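Fucolectin-related protein (Streptococcus pneumoniae, PDB 2WMF) probably hydrolyses host blood-group carbohydrate antigens, acting as a family 98 glycoside hydrolase of a pneumococcus in a pathway of fucose utilization. Local coordinates at residues D223-L234 / I373-I381; V332-E343 / I389-N399. All blocks are in the same frame, centred on the assembly; numbering follows the deposited sequence.

Contact 1 (D223-L234 / I373-I381)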
loop_
_atom_site.group_PDB
_atom_site.type_symbol
_atom_site.label_atom_id
_atom_site.label_comp_id
_atom_site.label_asym_id
_atom_site.label_seq_id
_atom_site.Cartn_x
_atom_site.Cartn_y
_atom_site.Cartn_z
ATOM N N ASP A 223 -9.120 -5.899 0.252
ATOM C CA ASP A 223 -8.196 -6.122 1.374
ATOM C C ASP A 223 -8.553 -7.408 2.126
ATOM O O ASP A 223 -7.650 -8.163 2.546
ATOM C CB ASP A 223 -8.194 -4.966 2.333
ATOM C CG ASP A 223 -7.349 -3.770 1.871
ATOM O OD1 ASP A 223 -6.616 -3.877 0.889
ATOM O OD2 ASP A 223 -7.392 -2.714 2.566
ATOM N N SER A 224 -9.838 -7.639 2.363
ATOM C CA SER A 224 -10.300 -8.805 3.137
ATOM C C SER A 224 -9.978 -10.111 2.403
ATOM O O SER A 224 -9.543 -11.130 3.009
ATOM C CB SER A 224 -11.802 -8.728 3.436
ATOM O OG SER A 224 -12.078 -7.716 4.390
ATOM N N ILE A 225 -10.258 -10.143 1.108
ATOM C CA ILE A 225 -10.087 -11.352 0.305
ATOM C C ILE A 225 -8.607 -11.640 0.065
ATOM O O ILE A 225 -8.152 -12.783 0.167
ATOM C CB ILE A 225 -10.823 -11.209 -1.071
ATOM C CG1 ILE A 225 -12.321 -11.215 -0.870
ATOM C CG2 ILE A 225 -10.427 -12.322 -2.040
ATOM C CD1 ILE A 225 -13.103 -10.845 -2.171
ATOM N N VAL A 226 -7.857 -10.609 -0.299
ATOM C CA VAL A 226 -6.435 -10.800 -0.624
ATOM C C VAL A 226 -5.661 -11.205 0.645
ATOM O O VAL A 226 -4.869 -12.170 0.618
ATOM C CB VAL A 226 -5.834 -9.624 -1.391
ATOM C CG1 VAL A 226 -4.284 -9.748 -1.528
ATOM C CG2 VAL A 226 -6.552 -9.449 -2.793
ATOM N N SER A 227 -5.860 -10.485 1.742
ATOM C CA SER A 227 -5.208 -10.890 2.983
ATOM C C SER A 227 -5.770 -12.271 3.428
ATOM O O SER A 227 -5.038 -13.126 3.979
ATOM C CB SER A 227 -5.322 -9.819 4.069
ATOM O OG SER A 227 -6.586 -9.745 4.667
ATOM N N GLY A 228 -7.020 -12.557 3.124
ATOM C CA GLY A 228 -7.620 -13.872 3.409
ATOM C C GLY A 228 -6.902 -15.011 2.671
ATOM O O GLY A 228 -6.719 -16.106 3.231
ATOM N N PHE A 229 -6.468 -14.769 1.436
ATOM C CA PHE A 229 -5.662 -15.778 0.673
ATOM C C PHE A 229 -4.359 -16.120 1.411
ATOM O O PHE A 229 -3.959 -17.279 1.500
ATOM C CB PHE A 229 -5.299 -15.258 -0.722
ATOM C CG PHE A 229 -6.462 -15.124 -1.705
ATOM C CD1 PHE A 229 -7.534 -15.992 -1.715
ATOM C CD2 PHE A 229 -6.401 -14.136 -2.667
ATOM C CE1 PHE A 229 -8.516 -15.864 -2.680
ATOM C CE2 PHE A 229 -7.367 -14.001 -3.608
ATOM C CZ PHE A 229 -8.433 -14.832 -3.622
ATOM N N TRP A 230 -3.711 -15.103 1.942
ATOM C CA TRP A 230 -2.460 -15.242 2.703
ATOM C C TRP A 230 -2.760 -16.057 3.965
ATOM O O TRP A 230 -2.059 -17.011 4.273
ATOM C CB TRP A 230 -1.937 -13.847 3.051
ATOM C CG TRP A 230 -0.791 -13.802 4.000
ATOM C CD1 TRP A 230 0.460 -14.365 3.829
ATOM C CD2 TRP A 230 -0.779 -13.162 5.278
ATOM N NE1 TRP A 230 1.237 -14.104 4.957
ATOM C CE2 TRP A 230 0.495 -13.336 5.827
ATOM C CE3 TRP A 230 -1.725 -12.390 5.985
ATOM C CZ2 TRP A 230 0.842 -12.790 7.064
ATOM C CZ3 TRP A 230 -1.377 -11.875 7.216
ATOM C CH2 TRP A 230 -0.108 -12.061 7.733
ATOM N N LEU A 231 -3.816 -15.680 4.695
ATOM C CA LEU A 231 -4.184 -16.381 5.941
ATOM C C LEU A 231 -4.571 -17.842 5.667
ATOM O O LEU A 231 -4.445 -18.712 6.550
ATOM C CB LEU A 231 -5.331 -15.642 6.626
ATOM C CG LEU A 231 -4.936 -14.306 7.250
ATOM C CD1 LEU A 231 -6.123 -13.359 7.656
ATOM C CD2 LEU A 231 -3.997 -14.536 8.456
ATOM N N SER A 232 -5.081 -18.112 4.458
ATOM C CA SER A 232 -5.501 -19.448 4.040
ATOM C C SER A 232 -4.371 -20.336 3.497
ATOM O O SER A 232 -4.622 -21.482 3.109
ATOM C CB SER A 232 -6.598 -19.328 2.967
ATOM O OG SER A 232 -7.767 -18.649 3.433
ATOM N N GLY A 233 -3.164 -19.777 3.426
ATOM C CA GLY A 233 -1.989 -20.513 2.955
ATOM C C GLY A 233 -1.834 -20.595 1.460
ATOM O O GLY A 233 -1.045 -21.415 0.957
ATOM N N LEU A 234 -2.564 -19.783 0.710
ATOM C CA LEU A 234 -2.490 -19.797 -0.756
ATOM C C LEU A 234 -1.374 -18.918 -1.349
ATOM O O LEU A 234 -1.028 -19.078 -2.501
ATOM C CB LEU A 234 -3.855 -19.409 -1.330
ATOM C CG LEU A 234 -5.007 -20.367 -0.996
ATOM C CD1 LEU A 234 -6.369 -19.817 -1.454
ATOM C CD2 LEU A 234 -4.765 -21.779 -1.578
ATOM N N ILE A 373 -8.619 -5.538 9.600
ATOM C CA ILE A 373 -9.226 -6.060 8.348
ATOM C C ILE A 373 -9.916 -7.397 8.712
ATOM O O ILE A 373 -9.265 -8.338 9.220
ATOM C CB ILE A 373 -8.179 -6.305 7.243
ATOM C CG1 ILE A 373 -7.673 -4.962 6.689
ATOM C CG2 ILE A 373 -8.754 -7.159 6.124
ATOM C CD1 ILE A 373 -6.346 -5.075 5.903
ATOM N N LEU A 374 -11.228 -7.481 8.512
ATOM C CA LEU A 374 -11.968 -8.735 8.746
ATOM C C LEU A 374 -11.653 -9.703 7.568
ATOM O O LEU A 374 -11.886 -9.363 6.408
ATOM C CB LEU A 374 -13.465 -8.459 8.824
ATOM C CG LEU A 374 -14.022 -8.023 10.160
ATOM C CD1 LEU A 374 -15.461 -7.505 10.029
ATOM C CD2 LEU A 374 -13.988 -9.247 11.134
ATOM N N PRO A 375 -11.017 -10.852 7.833
ATOM C CA PRO A 375 -10.710 -11.764 6.720
ATOM C C PRO A 375 -11.955 -12.327 6.028
ATOM O O PRO A 375 -12.955 -12.701 6.702
ATOM C CB PRO A 375 -9.921 -12.899 7.411
ATOM C CG PRO A 375 -9.402 -12.298 8.686
ATOM C CD PRO A 375 -10.528 -11.396 9.118
ATOM N N VAL A 376 -11.894 -12.357 4.695
ATOM C CA VAL A 376 -12.830 -13.099 3.887
ATOM C C VAL A 376 -12.106 -14.324 3.376
ATOM O O VAL A 376 -11.025 -14.203 2.787
ATOM C CB VAL A 376 -13.421 -12.259 2.713
ATOM C CG1 VAL A 376 -14.129 -13.181 1.695
ATOM C CG2 VAL A 376 -14.386 -11.250 3.239
ATOM N N ILE A 377 -12.679 -15.493 3.665
ATOM C CA ILE A 377 -12.099 -16.751 3.225
ATOM C C ILE A 377 -12.860 -17.249 1.977
ATOM O O ILE A 377 -14.082 -17.296 1.942
ATOM C CB ILE A 377 -12.143 -17.824 4.345
ATOM C CG1 ILE A 377 -11.584 -17.281 5.686
ATOM C CG2 ILE A 377 -11.343 -19.109 3.892
ATOM C CD1 ILE A 377 -10.130 -16.765 5.591
ATOM N N HIS A 378 -12.102 -17.660 0.974
ATOM C CA HIS A 378 -12.652 -18.063 -0.325
ATOM C C HIS A 378 -13.434 -19.380 -0.217
ATOM O O HIS A 378 -13.150 -20.244 0.649
ATOM C CB HIS A 378 -11.487 -18.204 -1.296
ATOM C CG HIS A 378 -11.897 -18.302 -2.729
ATOM N ND1 HIS A 378 -12.204 -19.506 -3.334
ATOM C CD2 HIS A 378 -11.986 -17.349 -3.688
ATOM C CE1 HIS A 378 -12.495 -19.277 -4.611
ATOM N NE2 HIS A 378 -12.351 -17.970 -4.854
ATOM N N GLU A 379 -14.420 -19.555 -1.095
ATOM C CA GLU A 379 -15.256 -20.747 -1.094
ATOM C C GLU A 379 -14.514 -22.072 -1.288
ATOM O O GLU A 379 -15.033 -23.116 -0.886
ATOM C CB GLU A 379 -16.335 -20.623 -2.189
ATOM C CG GLU A 379 -15.811 -20.656 -3.593
ATOM C CD GLU A 379 -16.756 -19.998 -4.582
ATOM O OE1 GLU A 379 -17.526 -20.772 -5.209
ATOM O OE2 GLU A 379 -16.717 -18.763 -4.730
ATOM N N LYS A 380 -13.341 -22.018 -1.912
ATOM C CA LYS A 380 -12.562 -23.225 -2.210
ATOM C C LYS A 380 -11.847 -23.789 -0.970
ATOM O O LYS A 380 -11.353 -24.941 -0.982
ATOM C CB LYS A 380 -11.580 -22.946 -3.343
ATOM C CG LYS A 380 -12.238 -22.846 -4.700
ATOM C CD LYS A 380 -12.707 -24.241 -5.221
ATOM C CE LYS A 380 -13.413 -24.205 -6.569
ATOM N NZ LYS A 380 -14.697 -23.435 -6.512
ATOM N N ILE A 381 -11.794 -22.994 0.101
ATOM C CA ILE A 381 -11.331 -23.449 1.421
ATOM C C ILE A 381 -12.517 -24.090 2.165
ATOM O O ILE A 381 -13.537 -23.445 2.408
ATOM C CB ILE A 381 -10.747 -22.277 2.267
ATOM C CG1 ILE A 381 -9.633 -21.530 1.503
ATOM C CG2 ILE A 381 -10.230 -22.810 3.624
ATOM C CD1 ILE A 381 -8.406 -22.388 1.090
HETATM O O HOH W 1 -9.717 -15.131 0.604
HETATM O O HOH W 2 -9.133 -17.783 1.108
#
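Ser-224 and Ile-225 lie closest to Pro-375 and Val-376, where helix 219-231 runs past the short strand 376-377; the paired CA atoms, Ser-224 with Pro-375, are 4.7 Å apart. One backbone bond joins the two: Val-376 N donates to Ser-224 O at 3.1 Å, nearly straight at the hydrogen (168°) but from above the carbonyl plane. That oxygen still takes the helical bond from Gly-228 N, which arrives from the opposite face. Farther along, Gly-228 CA points its hydrogen at Val-376 O, 3.5 Å away; with no side chain at Gly-228, the Val-376 carbonyl comes up against the helix backbone.

The Ser-224 hydroxyl hangs anti to its own carbonyl carbon (chi1 -71°), which carries OG down to Leu-374 O, 2.6 Å away and in the carbonyl plane. Tyr-353 OH also bonds this OG. On one side of Ser-224, Ile-373 CG2 nestles under its CA; on the other, Val-376 splits its methyls, CG2 against Ser-224 CB and CG1 alongside Ile-225 CG1. Leu-231 CD1 rests on Pro-375 CG at 3.6 Å. Phe-229 turns its edge to His-378 CD2, with the ring planes at 45°, while His-378 NE2 bonds Glu-188 O. Near the helix end, which closes in a Schellman motif at Gly-233, Ser-232 OG donates back to Gly-228 O and packs on Ile-377 CG2 and Ile-381 CG1.

Two waters complete the seam. One donates to both Ile-225 O and Val-376 O; the other bridges Ser-232 OG and His-378 N. The buried interface therefore joins a barrel helix to the small sheet through apolar packing in which several polar backbone atoms are answered: Leu-374 O by Ser-224 OG, Ser-224 O by Val-376 N, Ile-225 O and Val-376 O by one water, His-378 N by the other.

Contact 2 (V332-E343 / I389-N399)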
loop_
_atom_site.group_PDB
_atom_site.type_symbol
_atom_site.label_atom_id
_atom_site.label_comp_id
_atom_site.label_asym_id
_atom_site.label_seq_id
_atom_site.Cartn_x
_atom_site.Cartn_y
_atom_site.Cartn_z
ATOM N N VAL A 332 -3.789 -14.302 12.725
ATOM C CA VAL A 332 -4.721 -15.373 13.110
ATOM C C VAL A 332 -5.200 -15.192 14.564
ATOM O O VAL A 332 -6.405 -15.216 14.874
ATOM C CB VAL A 332 -4.106 -16.776 12.876
ATOM C CG1 VAL A 332 -4.919 -17.860 13.610
ATOM C CG2 VAL A 332 -4.000 -17.026 11.366
ATOM N N ASN A 333 -4.265 -14.936 15.466
ATOM C CA ASN A 333 -4.611 -14.967 16.884
ATOM C C ASN A 333 -5.464 -13.794 17.362
ATOM O O ASN A 333 -6.230 -13.944 18.323
ATOM C CB ASN A 333 -3.386 -15.230 17.732
ATOM C CG ASN A 333 -2.964 -16.711 17.630
ATOM O OD1 ASN A 333 -3.839 -17.585 17.575
ATOM N ND2 ASN A 333 -1.683 -16.989 17.552
ATOM N N ARG A 334 -5.427 -12.677 16.646
ATOM C CA ARG A 334 -6.279 -11.525 16.973
ATOM C C ARG A 334 -7.664 -11.593 16.300
ATOM O O ARG A 334 -8.535 -10.755 16.571
ATOM C CB ARG A 334 -5.571 -10.219 16.572
ATOM C CG ARG A 334 -5.731 -9.899 15.096
ATOM C CD ARG A 334 -4.801 -8.822 14.638
ATOM N NE ARG A 334 -4.996 -8.524 13.228
ATOM C CZ ARG A 334 -4.285 -7.651 12.519
ATOM N NH1 ARG A 334 -3.283 -6.993 13.071
ATOM N NH2 ARG A 334 -4.622 -7.449 11.248
ATOM N N THR A 335 -7.860 -12.575 15.416
ATOM C CA THR A 335 -9.087 -12.646 14.611
ATOM C C THR A 335 -10.205 -13.306 15.405
ATOM O O THR A 335 -10.109 -14.467 15.778
ATOM C CB THR A 335 -8.817 -13.376 13.265
ATOM O OG1 THR A 335 -7.807 -12.664 12.506
ATOM C CG2 THR A 335 -10.076 -13.467 12.420
ATOM N N LYS A 336 -11.273 -12.553 15.660
ATOM C CA LYS A 336 -12.434 -13.083 16.385
ATOM C C LYS A 336 -13.555 -13.625 15.485
ATOM O O LYS A 336 -14.412 -14.395 15.941
ATOM C CB LYS A 336 -13.011 -12.017 17.316
ATOM C CG LYS A 336 -12.017 -11.323 18.259
ATOM C CD LYS A 336 -11.288 -12.257 19.147
ATOM C CE LYS A 336 -10.286 -11.446 19.985
ATOM N NZ LYS A 336 -9.563 -12.308 20.965
ATOM N N ALA A 337 -13.587 -13.183 14.236
ATOM C CA ALA A 337 -14.549 -13.676 13.249
ATOM C C ALA A 337 -13.954 -13.577 11.864
ATOM O O ALA A 337 -13.118 -12.704 11.606
ATOM C CB ALA A 337 -15.870 -12.839 13.271
ATOM N N VAL A 338 -14.388 -14.500 10.982
ATOM C CA VAL A 338 -14.104 -14.432 9.555
ATOM C C VAL A 338 -15.401 -14.545 8.797
ATOM O O VAL A 338 -16.404 -15.066 9.321
ATOM C CB VAL A 338 -13.124 -15.549 9.061
ATOM C CG1 VAL A 338 -11.835 -15.477 9.815
ATOM C CG2 VAL A 338 -13.736 -16.971 9.155
ATOM N N PHE A 339 -15.405 -14.027 7.578
ATOM C CA PHE A 339 -16.524 -14.230 6.669
ATOM C C PHE A 339 -16.075 -15.235 5.615
ATOM O O PHE A 339 -15.108 -14.981 4.870
ATOM C CB PHE A 339 -16.965 -12.941 6.006
ATOM C CG PHE A 339 -18.191 -13.113 5.125
ATOM C CD1 PHE A 339 -19.473 -12.908 5.630
ATOM C CD2 PHE A 339 -18.060 -13.548 3.822
ATOM C CE1 PHE A 339 -20.583 -13.095 4.838
ATOM C CE2 PHE A 339 -19.168 -13.761 3.023
ATOM C CZ PHE A 339 -20.425 -13.532 3.531
ATOM N N TRP A 340 -16.786 -16.358 5.556
ATOM C CA TRP A 340 -16.563 -17.406 4.558
ATOM C C TRP A 340 -17.570 -17.303 3.427
ATOM O O TRP A 340 -18.795 -17.225 3.675
ATOM C CB TRP A 340 -16.708 -18.791 5.203
ATOM C CG TRP A 340 -16.417 -19.946 4.282
ATOM C CD1 TRP A 340 -15.378 -20.065 3.417
ATOM C CD2 TRP A 340 -17.140 -21.172 4.217
ATOM N NE1 TRP A 340 -15.422 -21.287 2.778
ATOM C CE2 TRP A 340 -16.506 -21.982 3.248
ATOM C CE3 TRP A 340 -18.310 -21.640 4.830
ATOM C CZ2 TRP A 340 -16.979 -23.250 2.906
ATOM C CZ3 TRP A 340 -18.784 -22.922 4.480
ATOM C CH2 TRP A 340 -18.123 -23.689 3.512
ATOM N N ASN A 341 -17.023 -17.293 2.221
ATOM C CA ASN A 341 -17.792 -17.189 0.978
ATOM C C ASN A 341 -18.514 -18.476 0.613
ATOM O O ASN A 341 -19.098 -18.555 -0.462
ATOM C CB ASN A 341 -16.899 -16.834 -0.208
ATOM C CG ASN A 341 -16.742 -15.361 -0.444
ATOM O OD1 ASN A 341 -17.271 -14.517 0.286
ATOM N ND2 ASN A 341 -16.033 -15.049 -1.519
ATOM N N GLY A 342 -18.529 -19.477 1.484
ATOM C CA GLY A 342 -19.109 -20.803 1.148
ATOM C C GLY A 342 -20.619 -20.927 1.019
ATOM O O GLY A 342 -21.075 -21.920 0.457
ATOM N N GLU A 343 -21.386 -19.973 1.541
ATOM C CA GLU A 343 -22.869 -19.982 1.448
ATOM C C GLU A 343 -23.365 -18.645 0.874
ATOM O O GLU A 343 -24.359 -18.073 1.358
ATOM C CB GLU A 343 -23.526 -20.284 2.814
ATOM C CG GLU A 343 -23.036 -21.576 3.412
ATOM C CD GLU A 343 -23.452 -21.862 4.846
ATOM O OE1 GLU A 343 -24.266 -21.139 5.471
ATOM O OE2 GLU A 343 -22.882 -22.854 5.361
ATOM N N ILE A 389 -7.557 -23.469 10.962
ATOM C CA ILE A 389 -6.691 -22.288 10.924
ATOM C C ILE A 389 -7.063 -21.297 12.064
ATOM O O ILE A 389 -6.180 -20.724 12.686
ATOM C CB ILE A 389 -6.818 -21.563 9.572
ATOM C CG1 ILE A 389 -6.290 -22.434 8.419
ATOM C CG2 ILE A 389 -6.039 -20.254 9.573
ATOM C CD1 ILE A 389 -6.785 -21.998 7.018
ATOM N N PHE A 390 -8.370 -21.134 12.310
ATOM C CA PHE A 390 -8.919 -20.113 13.223
ATOM C C PHE A 390 -9.837 -20.840 14.263
ATOM O O PHE A 390 -11.054 -20.620 14.329
ATOM C CB PHE A 390 -9.782 -19.072 12.504
ATOM C CG PHE A 390 -9.107 -18.320 11.378
ATOM C CD1 PHE A 390 -8.458 -17.112 11.637
ATOM C CD2 PHE A 390 -9.250 -18.741 10.044
ATOM C CE1 PHE A 390 -7.893 -16.348 10.552
ATOM C CE2 PHE A 390 -8.707 -17.975 8.980
ATOM C CZ PHE A 390 -8.027 -16.807 9.262
ATOM N N PRO A 391 -9.244 -21.706 15.099
ATOM C CA PRO A 391 -10.143 -22.494 15.960
ATOM C C PRO A 391 -11.040 -21.668 16.905
ATOM O O PRO A 391 -12.119 -22.154 17.305
ATOM C CB PRO A 391 -9.184 -23.420 16.718
ATOM C CG PRO A 391 -7.848 -22.737 16.621
ATOM C CD PRO A 391 -7.836 -22.080 15.263
ATOM N N ASN A 392 -10.609 -20.446 17.230
ATOM C CA ASN A 392 -11.314 -19.566 18.150
ATOM C C ASN A 392 -12.174 -18.509 17.476
ATOM O O ASN A 392 -12.849 -17.760 18.192
ATOM C CB ASN A 392 -10.329 -18.890 19.126
ATOM C CG ASN A 392 -9.477 -19.912 19.891
ATOM O OD1 ASN A 392 -8.252 -19.810 19.929
ATOM N ND2 ASN A 392 -10.128 -20.925 20.437
ATOM N N ALA A 393 -12.198 -18.455 16.142
ATOM C CA ALA A 393 -13.016 -17.451 15.422
ATOM C C ALA A 393 -14.430 -17.940 15.107
ATOM O O ALA A 393 -14.630 -19.117 14.778
ATOM C CB ALA A 393 -12.318 -17.056 14.133
ATOM N N LYS A 394 -15.401 -17.030 15.157
ATOM C CA LYS A 394 -16.719 -17.308 14.622
ATOM C C LYS A 394 -16.633 -17.314 13.117
ATOM O O LYS A 394 -16.004 -16.422 12.523
ATOM C CB LYS A 394 -17.720 -16.244 15.051
ATOM C CG LYS A 394 -19.071 -16.304 14.303
ATOM C CD LYS A 394 -19.976 -17.427 14.823
ATOM C CE LYS A 394 -21.419 -17.245 14.322
ATOM N NZ LYS A 394 -22.312 -18.282 14.929
ATOM N N ILE A 395 -17.225 -18.324 12.491
ATOM C CA ILE A 395 -17.317 -18.345 11.029
ATOM C C ILE A 395 -18.690 -17.766 10.595
ATOM O O ILE A 395 -19.755 -18.362 10.812
ATOM C CB ILE A 395 -17.082 -19.756 10.450
ATOM C CG1 ILE A 395 -15.765 -20.348 10.964
ATOM C CG2 ILE A 395 -17.125 -19.746 8.887
ATOM C CD1 ILE A 395 -15.563 -21.774 10.543
ATOM N N LEU A 396 -18.664 -16.571 10.030
ATOM C CA LEU A 396 -19.893 -15.938 9.484
ATOM C C LEU A 396 -20.037 -16.349 8.032
ATOM O O LEU A 396 -19.046 -16.491 7.335
ATOM C CB LEU A 396 -19.835 -14.405 9.583
ATOM C CG LEU A 396 -19.979 -13.843 10.998
ATOM C CD1 LEU A 396 -19.659 -12.355 11.023
ATOM C CD2 LEU A 396 -21.378 -14.138 11.551
ATOM N N THR A 397 -21.265 -16.569 7.597
ATOM C CA THR A 397 -21.560 -16.772 6.186
ATOM C C THR A 397 -22.742 -15.858 5.831
ATOM O O THR A 397 -23.313 -15.184 6.705
ATOM C CB THR A 397 -21.947 -18.233 5.882
ATOM O OG1 THR A 397 -23.258 -18.511 6.394
ATOM C CG2 THR A 397 -20.921 -19.243 6.426
ATOM N N LYS A 398 -23.082 -15.788 4.549
ATOM C CA LYS A 398 -24.129 -14.901 4.116
ATOM C C LYS A 398 -25.460 -15.294 4.741
ATOM O O LYS A 398 -26.297 -14.432 4.923
ATOM C CB LYS A 398 -24.268 -14.919 2.606
ATOM C CG LYS A 398 -25.265 -13.835 2.062
ATOM C CD LYS A 398 -25.218 -13.716 0.555
ATOM C CE LYS A 398 -26.406 -12.910 0.066
ATOM N NZ LYS A 398 -26.292 -12.709 -1.345
ATOM N N ASN A 399 -25.600 -16.556 5.116
ATOM C CA ASN A 399 -26.819 -17.095 5.748
ATOM C C ASN A 399 -26.794 -17.118 7.284
ATOM O O ASN A 399 -27.721 -17.619 7.945
ATOM C CB ASN A 399 -27.041 -18.503 5.207
ATOM C CG ASN A 399 -27.481 -18.500 3.732
ATOM O OD1 ASN A 399 -27.890 -17.461 3.180
ATOM N ND2 ASN A 399 -27.383 -19.659 3.089
HETATM O O HOH W 3 -5.983 -17.279 19.457
HETATM O O HOH W 4 -14.327 -15.360 18.464
HETATM O O HOH W 5 -21.264 -17.288 2.778
#
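Val-338 and Leu-396 are the middle of a parallel strand pair in which four backbone bonds link Lys-336 to Trp-340 with Lys-394 to Leu-396. Lys-394 N gives to Lys-336 O, Val-338 N to Lys-394 O, Leu-396 N to Val-338 O at 2.8 Å, and Trp-340 N to Leu-396 O. The last three run almost along the C=O axis, whereas Lys-394 N meets its acceptor from above the carbonyl plane. Lys-336 O has a second donor in a water that also bonds Asn-392 O, and the backbone N atoms of Lys-336 and Ala-337 both bond Tyr-414 OH.

Past the other end, Thr-397 OG1 lies between its backbone N and carbonyl carbon (chi1 73°) and donates to Glu-343 OE1 at 3.0 Å, meeting the carboxylate from above its plane. OG1 also accepts a weak bond from Asn-399 N. A single water ties this end together, donating to Trp-340 O and accepting from Glu-343 N and Lys-398 N.

Apolar groups fill in between. Val-338 CG1 sits over the Phe-390 ring, 3.9 Å from its centroid and 3° off the normal, a CH-pi contact; Ile-389 CG2 lies on the opposite face. Trp-340 CB touches Ile-395 CG2, and its ring edge meets Thr-397 CG2. Leu-396 O lies over a face of the Phe-339 ring.

Strand 337-340 lies between 376-377 and 394-396, parallel strands joined through helix 383-389 in a beta-alpha-beta crossover. That helix packs on Val-338, Trp-340 and Ile-395 through Ile-386, while helix 406-413 lies against Ala-337 and Lys-394 on the other face.

In the fold
Contact 1 and contact 2 meet along strand 337-340, with their centres about 10 Å apart. Strand 376-377 of contact 1 is its neighbour in the three-stranded parallel sheet: Ile-377 N lies 2.8 Å from Phe-339 O, and Pro-375 O 2.9 Å from Phe-339 N, both probable hydrogen bonds. Trp-340 NE1 adds weak bonds to Ile-381 O and His-378 O. Contact 1 thus fastens the sheet to helix 219-231 of the eight-stranded barrel, and contact 2 extends it outward, its centre about 25 Å from that of the chain against 17 Å for contact 1. The four segments alternate along the chain.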